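Local coordinates for protein involved in catabolism of external DNA (Legionella pneumophila subsp. pneumophila, PDB 2OO3) that probably methylates the N6 position of an adenine in 23S ribosomal RNA, using S-adenosyl-L-methionine as methyl donor, at residues Leu150-Pro156 with Asn184-Phe189. Residue numbers count along the deposited sequence, not the author numbering.
Sequences LNALLPP and NAYSKF. With SO4 (sulfate ion), chain C.
At the apolar centre, L154 and A185 each point toward the opposite segment, L154 CD1 lying 3.9 Å from A185 CB; L150 CB adds a second contact to A185 CB at 4.2 Å. The F189 ring (chi1 t) extends this patch. P156 CD sits over one face, 3.6 Å from the ring centroid, in a CH-pi contact, while P155 CB reaches F189 CD1 at 3.7 Å and L154 CD2 reaches F189 CD2 at 4.0 Å. A cis peptide bond between L154 and P155 turns the chain after the helical residues 150-153, and the prolines follow in extended conformation. CA atoms pair N151 with A185 (5.8 Å) and P155 with F189 (5.0 Å). At the exposed edge K188 NZ donates a hydrogen bond to N151 O (2.7 Å), a main-chain carbonyl at the helix's C-terminal end. The contact joins the C-terminal ends of helices 146-153 and 174-188, consecutive helices flanking strand 161-165 in the Rossmann-like methyltransferase fold; beneath them, L154 packs on F38, I163 and Y194 from three adjacent parallel strands.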
loop_
_atom_site.group_PDB
_atom_site.type_symbol
_atom_site.label_atom_id
_atom_site.label_comp_id
_atom_site.label_asym_id
_atom_site.label_seq_id
_atom_site.Cartn_x
_atom_site.Cartn_y
_atom_site.Cartn_z
ATOM N N LEU A 150 -10.828 -10.081 7.773
ATOM C CA LEU A 150 -9.649 -10.261 8.609
ATOM C C LEU A 150 -9.868 -11.358 9.674
ATOM O O LEU A 150 -9.039 -12.266 9.843
ATOM C CB LEU A 150 -9.252 -8.941 9.265
ATOM C CG LEU A 150 -8.618 -7.880 8.365
ATOM C CD1 LEU A 150 -8.320 -6.619 9.149
ATOM C CD2 LEU A 150 -7.326 -8.424 7.733
ATOM N N ASN A 151 -11.006 -11.290 10.360
ATOM C CA ASN A 151 -11.314 -12.212 11.430
ATOM C C ASN A 151 -11.408 -13.674 10.968
ATOM O O ASN A 151 -10.954 -14.568 11.665
ATOM C CB ASN A 151 -12.601 -11.736 12.118
ATOM C CG ASN A 151 -13.013 -12.596 13.316
ATOM O OD1 ASN A 151 -14.199 -12.979 13.429
ATOM N ND2 ASN A 151 -12.066 -12.872 14.234
ATOM N N ALA A 152 -11.951 -13.903 9.771
ATOM C CA ALA A 152 -12.218 -15.256 9.272
ATOM C C ALA A 152 -11.004 -15.964 8.674
ATOM O O ALA A 152 -10.946 -17.213 8.675
ATOM C CB ALA A 152 -13.337 -15.216 8.233
ATOM N N LEU A 153 -10.057 -15.177 8.146
ATOM C CA LEU A 153 -8.993 -15.697 7.287
ATOM C C LEU A 153 -7.649 -15.826 7.973
ATOM O O LEU A 153 -6.719 -16.348 7.371
ATOM C CB LEU A 153 -8.816 -14.819 6.036
ATOM C CG LEU A 153 -10.045 -14.702 5.122
ATOM C CD1 LEU A 153 -9.760 -13.762 3.998
ATOM C CD2 LEU A 153 -10.451 -16.061 4.574
ATOM N N LEU A 154 -7.546 -15.361 9.224
ATOM C CA LEU A 154 -6.270 -15.360 9.939
ATOM C C LEU A 154 -6.419 -16.148 11.253
ATOM O O LEU A 154 -7.510 -16.133 11.850
ATOM C CB LEU A 154 -5.793 -13.922 10.189
ATOM C CG LEU A 154 -5.600 -12.999 8.976
ATOM C CD1 LEU A 154 -5.215 -11.599 9.422
ATOM C CD2 LEU A 154 -4.518 -13.533 8.027
ATOM N N PRO A 155 -5.374 -16.911 11.658
ATOM C CA PRO A 155 -4.115 -17.163 10.956
ATOM C C PRO A 155 -4.327 -18.066 9.740
ATOM O O PRO A 155 -5.175 -18.962 9.788
ATOM C CB PRO A 155 -3.263 -17.888 12.001
ATOM C CG PRO A 155 -4.275 -18.569 12.904
ATOM C CD PRO A 155 -5.462 -17.660 12.930
ATOM N N PRO A 156 -3.577 -17.828 8.648
ATOM C CA PRO A 156 -3.778 -18.620 7.442
ATOM C C PRO A 156 -3.028 -19.939 7.562
ATOM O O PRO A 156 -2.039 -20.005 8.302
ATOM C CB PRO A 156 -3.134 -17.757 6.338
ATOM C CG PRO A 156 -2.079 -16.974 7.034
ATOM C CD PRO A 156 -2.499 -16.828 8.492
ATOM N N ASN A 184 -7.690 -7.019 16.376
ATOM C CA ASN A 184 -8.307 -8.346 16.520
ATOM C C ASN A 184 -7.524 -9.387 15.724
ATOM O O ASN A 184 -7.240 -10.472 16.233
ATOM C CB ASN A 184 -9.758 -8.349 16.022
ATOM C CG ASN A 184 -10.344 -9.760 15.940
ATOM O OD1 ASN A 184 -10.658 -10.274 14.839
ATOM N ND2 ASN A 184 -10.463 -10.411 17.106
ATOM N N ALA A 185 -7.188 -9.017 14.480
ATOM C CA ALA A 185 -6.428 -9.854 13.565
ATOM C C ALA A 185 -5.078 -10.194 14.190
ATOM O O ALA A 185 -4.690 -11.344 14.218
ATOM C CB ALA A 185 -6.241 -9.124 12.233
ATOM N N TYR A 186 -4.382 -9.178 14.701
ATOM C CA TYR A 186 -3.074 -9.350 15.305
ATOM C C TYR A 186 -3.140 -10.321 16.492
ATOM O O TYR A 186 -2.221 -11.136 16.673
ATOM C CB TYR A 186 -2.514 -7.995 15.753
ATOM C CG TYR A 186 -1.134 -8.080 16.348
ATOM C CD1 TYR A 186 0.012 -8.041 15.540
ATOM C CD2 TYR A 186 -0.965 -8.212 17.729
ATOM C CE1 TYR A 186 1.265 -8.130 16.098
ATOM C CE2 TYR A 186 0.273 -8.278 18.285
ATOM C CZ TYR A 186 1.378 -8.242 17.470
ATOM O OH TYR A 186 2.609 -8.343 18.047
ATOM N N SER A 187 -4.217 -10.253 17.292
ATOM C CA SER A 187 -4.336 -11.167 18.449
ATOM C C SER A 187 -4.321 -12.648 18.027
ATOM O O SER A 187 -3.821 -13.484 18.767
ATOM C CB SER A 187 -5.573 -10.864 19.308
ATOM O OG SER A 187 -6.774 -11.204 18.636
ATOM N N LYS A 188 -4.845 -12.941 16.834
ATOM C CA LYS A 188 -4.946 -14.308 16.285
ATOM C C LYS A 188 -3.731 -14.690 15.436
ATOM O O LYS A 188 -3.450 -15.862 15.247
ATOM C CB LYS A 188 -6.172 -14.422 15.368
ATOM C CG LYS A 188 -7.522 -14.278 16.048
ATOM C CD LYS A 188 -8.602 -14.165 14.978
ATOM C CE LYS A 188 -9.764 -15.078 15.325
ATOM N NZ LYS A 188 -10.445 -15.543 14.093
ATOM N N PHE A 189 -3.024 -13.691 14.913
ATOM C CA PHE A 189 -1.907 -13.959 14.023
ATOM C C PHE A 189 -0.854 -12.875 14.234
ATOM O O PHE A 189 -0.713 -11.964 13.430
ATOM C CB PHE A 189 -2.427 -13.985 12.580
ATOM C CG PHE A 189 -1.402 -14.395 11.569
ATOM C CD1 PHE A 189 -0.534 -15.456 11.823
ATOM C CD2 PHE A 189 -1.309 -13.721 10.348
ATOM C CE1 PHE A 189 0.415 -15.852 10.875
ATOM C CE2 PHE A 189 -0.371 -14.109 9.391
ATOM C CZ PHE A 189 0.485 -15.169 9.656
HETATM S S SO4 C . 4.763 -6.546 21.039
HETATM O O1 SO4 C . 5.155 -6.556 19.634
HETATM O O2 SO4 C . 3.462 -7.203 21.161
HETATM O O3 SO4 C . 5.766 -7.285 21.803
HETATM O O4 SO4 C . 4.635 -5.186 21.549
#